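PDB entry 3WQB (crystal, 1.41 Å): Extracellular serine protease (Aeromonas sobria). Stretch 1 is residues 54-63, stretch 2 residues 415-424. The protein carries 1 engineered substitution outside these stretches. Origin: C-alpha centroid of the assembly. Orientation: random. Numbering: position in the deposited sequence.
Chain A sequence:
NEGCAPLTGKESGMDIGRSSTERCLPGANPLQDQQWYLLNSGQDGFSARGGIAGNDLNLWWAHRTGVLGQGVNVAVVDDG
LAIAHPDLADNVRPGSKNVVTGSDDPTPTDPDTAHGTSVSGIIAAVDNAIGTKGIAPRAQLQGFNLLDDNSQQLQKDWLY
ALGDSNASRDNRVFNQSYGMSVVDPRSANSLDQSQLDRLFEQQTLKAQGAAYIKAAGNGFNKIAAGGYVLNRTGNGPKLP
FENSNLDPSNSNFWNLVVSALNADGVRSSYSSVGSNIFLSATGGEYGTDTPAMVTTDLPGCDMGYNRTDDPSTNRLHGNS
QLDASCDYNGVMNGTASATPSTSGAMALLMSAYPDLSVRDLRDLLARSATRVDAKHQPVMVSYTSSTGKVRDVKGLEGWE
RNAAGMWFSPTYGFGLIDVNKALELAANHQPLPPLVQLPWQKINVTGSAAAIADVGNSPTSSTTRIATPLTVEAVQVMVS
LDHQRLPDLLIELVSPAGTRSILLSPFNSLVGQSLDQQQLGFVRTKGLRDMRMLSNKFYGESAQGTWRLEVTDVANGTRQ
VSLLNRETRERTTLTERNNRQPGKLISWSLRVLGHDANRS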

# COMPACT_ATOMS: atom_id res chain seq x y z
N GLY A 54 13.02 -16.54 15.26
CA GLY A 54 12.08 -17.19 14.34
C GLY A 54 11.19 -16.24 13.56
O GLY A 54 10.58 -16.62 12.56
N ASN A 55 11.11 -15.00 14.03
CA ASN A 55 10.26 -13.98 13.42
C ASN A 55 10.99 -13.27 12.29
O ASN A 55 11.62 -12.23 12.46
CB ASN A 55 9.75 -13.03 14.50
CG ASN A 55 8.84 -13.73 15.48
OD1 ASN A 55 9.17 -13.91 16.66
ND2 ASN A 55 7.69 -14.16 14.98
N ASP A 56 10.91 -13.89 11.12
CA ASP A 56 11.67 -13.51 9.94
C ASP A 56 10.93 -14.03 8.71
O ASP A 56 9.80 -14.52 8.83
CB ASP A 56 13.10 -14.06 10.03
CG ASP A 56 13.14 -15.55 10.34
OD1 ASP A 56 12.35 -16.31 9.73
OD2 ASP A 56 13.95 -15.97 11.20
N LEU A 57 11.56 -13.98 7.54
CA LEU A 57 10.91 -14.42 6.31
C LEU A 57 11.02 -15.93 6.05
O LEU A 57 10.54 -16.42 5.02
CB LEU A 57 11.44 -13.64 5.11
CG LEU A 57 11.22 -12.13 5.20
CD1 LEU A 57 12.04 -11.42 4.14
CD2 LEU A 57 9.73 -11.77 5.08
N ASN A 58 11.65 -16.65 6.99
CA ASN A 58 11.91 -18.09 6.88
C ASN A 58 12.35 -18.48 5.48
O ASN A 58 11.70 -19.27 4.79
CB ASN A 58 10.75 -18.97 7.38
CG ASN A 58 11.21 -20.37 7.76
OD1 ASN A 58 12.27 -20.54 8.36
ND2 ASN A 58 10.42 -21.37 7.41
N LEU A 59 13.47 -17.90 5.06
CA LEU A 59 13.97 -18.07 3.70
C LEU A 59 15.30 -18.82 3.66
O LEU A 59 15.90 -18.96 2.59
CB LEU A 59 14.12 -16.71 3.00
CG LEU A 59 14.92 -15.60 3.69
CD1 LEU A 59 16.38 -15.95 3.88
CD2 LEU A 59 14.77 -14.31 2.91
N TRP A 60 15.75 -19.32 4.81
CA TRP A 60 17.07 -19.95 4.89
C TRP A 60 17.25 -21.14 3.93
O TRP A 60 18.33 -21.35 3.40
CB TRP A 60 17.39 -20.34 6.33
CG TRP A 60 16.48 -21.37 6.93
CD1 TRP A 60 15.39 -21.14 7.71
CD2 TRP A 60 16.61 -22.79 6.80
NE1 TRP A 60 14.81 -22.33 8.08
CE2 TRP A 60 15.54 -23.36 7.53
CE3 TRP A 60 17.51 -23.64 6.14
CZ2 TRP A 60 15.36 -24.74 7.63
CZ3 TRP A 60 17.32 -25.02 6.23
CH2 TRP A 60 16.25 -25.55 6.96
N TRP A 61 16.18 -21.91 3.70
CA TRP A 61 16.26 -23.08 2.83
C TRP A 61 16.34 -22.66 1.38
O TRP A 61 17.04 -23.28 0.60
CB TRP A 61 15.10 -24.03 3.12
CG TRP A 61 15.11 -25.32 2.33
CD1 TRP A 61 15.62 -26.52 2.73
CD2 TRP A 61 14.53 -25.53 1.04
NE1 TRP A 61 15.41 -27.47 1.75
CE2 TRP A 61 14.74 -26.89 0.71
CE3 TRP A 61 13.87 -24.70 0.12
CZ2 TRP A 61 14.31 -27.44 -0.51
CZ3 TRP A 61 13.44 -25.25 -1.08
CH2 TRP A 61 13.65 -26.61 -1.38
N ALA A 62 15.64 -21.58 1.00
CA ALA A 62 15.85 -21.00 -0.32
C ALA A 62 17.33 -20.63 -0.51
O ALA A 62 17.95 -21.02 -1.50
CB ALA A 62 14.96 -19.79 -0.53
N HIS A 63 17.90 -19.92 0.45
CA HIS A 63 19.29 -19.52 0.34
C HIS A 63 20.25 -20.71 0.31
O HIS A 63 21.19 -20.71 -0.48
CB HIS A 63 19.65 -18.53 1.45
CG HIS A 63 19.19 -17.14 1.17
ND1 HIS A 63 19.86 -16.03 1.65
CD2 HIS A 63 18.15 -16.67 0.45
CE1 HIS A 63 19.24 -14.94 1.24
NE2 HIS A 63 18.20 -15.29 0.51
N GLY A 415 -0.98 -13.98 7.06
CA GLY A 415 0.09 -14.24 8.00
C GLY A 415 1.44 -13.74 7.55
O GLY A 415 1.58 -13.07 6.52
N LEU A 416 2.45 -14.08 8.35
CA LEU A 416 3.82 -13.71 8.04
C LEU A 416 4.39 -14.62 6.95
O LEU A 416 4.30 -15.84 7.03
CB LEU A 416 4.68 -13.79 9.30
CG LEU A 416 6.20 -13.65 9.16
CD1 LEU A 416 6.59 -12.30 8.61
CD2 LEU A 416 6.88 -13.93 10.49
N ILE A 417 5.00 -14.01 5.94
CA ILE A 417 5.64 -14.76 4.86
C ILE A 417 6.54 -15.88 5.39
O ILE A 417 7.34 -15.67 6.31
CB ILE A 417 6.46 -13.82 3.98
CG1 ILE A 417 5.51 -12.88 3.22
CG2 ILE A 417 7.34 -14.60 3.01
CD1 ILE A 417 6.21 -11.82 2.38
N ASP A 418 6.40 -17.06 4.80
CA ASP A 418 7.26 -18.21 5.09
C ASP A 418 7.75 -18.70 3.74
O ASP A 418 7.08 -19.48 3.07
CB ASP A 418 6.46 -19.29 5.82
CG ASP A 418 7.29 -20.50 6.23
OD1 ASP A 418 8.37 -20.74 5.63
OD2 ASP A 418 6.83 -21.24 7.13
N VAL A 419 8.92 -18.23 3.33
CA VAL A 419 9.42 -18.55 1.98
C VAL A 419 9.68 -20.04 1.81
O VAL A 419 9.36 -20.63 0.76
CB VAL A 419 10.70 -17.74 1.65
CG1 VAL A 419 11.41 -18.31 0.42
CG2 VAL A 419 10.36 -16.26 1.46
N ASN A 420 10.29 -20.67 2.82
CA ASN A 420 10.60 -22.09 2.73
C ASN A 420 9.34 -22.92 2.51
O ASN A 420 9.34 -23.82 1.66
CB ASN A 420 11.27 -22.58 4.00
CG ASN A 420 12.64 -21.99 4.24
OD1 ASN A 420 13.25 -21.39 3.36
ND2 ASN A 420 13.13 -22.18 5.45
N LYS A 421 8.28 -22.62 3.26
CA LYS A 421 7.04 -23.38 3.14
C LYS A 421 6.34 -23.08 1.81
O LYS A 421 5.79 -23.99 1.19
CB LYS A 421 6.11 -23.12 4.32
CG LYS A 421 4.91 -24.05 4.39
CD LYS A 421 4.12 -23.85 5.67
CE LYS A 421 2.86 -24.70 5.64
NZ LYS A 421 2.10 -24.58 6.91
N ALA A 422 6.40 -21.83 1.35
CA ALA A 422 5.86 -21.50 0.04
C ALA A 422 6.55 -22.32 -1.04
O ALA A 422 5.90 -22.82 -1.96
CB ALA A 422 5.99 -20.00 -0.24
N LEU A 423 7.87 -22.48 -0.93
CA LEU A 423 8.63 -23.30 -1.88
C LEU A 423 8.28 -24.78 -1.79
O LEU A 423 8.25 -25.46 -2.81
CB LEU A 423 10.13 -23.09 -1.71
CG LEU A 423 10.66 -21.75 -2.19
CD1 LEU A 423 12.06 -21.52 -1.63
CD2 LEU A 423 10.66 -21.68 -3.70
N GLU A 424 8.04 -25.28 -0.58
CA GLU A 424 7.58 -26.66 -0.40
C GLU A 424 6.25 -26.88 -1.12
O GLU A 424 6.06 -27.87 -1.81
CB GLU A 424 7.44 -26.98 1.08
CG GLU A 424 7.08 -28.42 1.39
CD GLU A 424 7.06 -28.68 2.87
OE1 GLU A 424 6.04 -28.35 3.51
OE2 GLU A 424 8.06 -29.20 3.40

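Two segments more than 350 residues apart in sequence meet here, each a loop that runs into the start of a helix. Together they bury 597 Å² of surface. The backbones come nearest at Asn 58 and Asp 418, with CA atoms 5.0 Å apart, and at Leu 59 and Val 419, with CA atoms 4.9 Å apart.

At Asp 56 the side chain points away, but the backbone O lies 3.4 Å from Leu 416 CD2. Asp 56 OD1 accepts from Asn 58 N at 2.8 Å, within the loop; OD2 is bonded elsewhere in the structure.

Val 419 N donates to Leu 57 O at 3.0 Å and nearly straight, at 176°. The Leu 57 side chain packs on Ile 417, with Leu 57 CD2 4.0 Å from Ile 417 CB.

Asn 58 follows with two bonds. Asn 420 N donates to Asn 58 O at 2.8 Å, so two successive amides of the second helix's first turn find acceptors in the loop. Asn 58 ND2 donates to Asp 418 OD1 at 2.8 Å. Asp 418 OD1 also caps the helix, accepting from Lys 421 N at 3.0 Å.

Leu 59 is the N-cap residue of the first helix. Leu 59 CB lies 3.8 Å from Val 419 CB, an apolar contact. Over one face of the Trp 60 ring sits Asn 420 ND2, which is hydrogen-bonded elsewhere in the structure.

Asn 420 OD1 serves the opening of the first helix, where amides lack partners from a preceding turn. Trp 61 N donates to Asn 420 OD1 at 3.0 Å, and Ala 62 N adds a weak bond to the same OD1 at 3.4 Å. Trp 61 CZ3 lies 4.0 Å from Leu 423 CB, and Ala 62 CB touches Leu 423 CD1 at 3.6 Å and Val 419 CG1 at 4.0 Å.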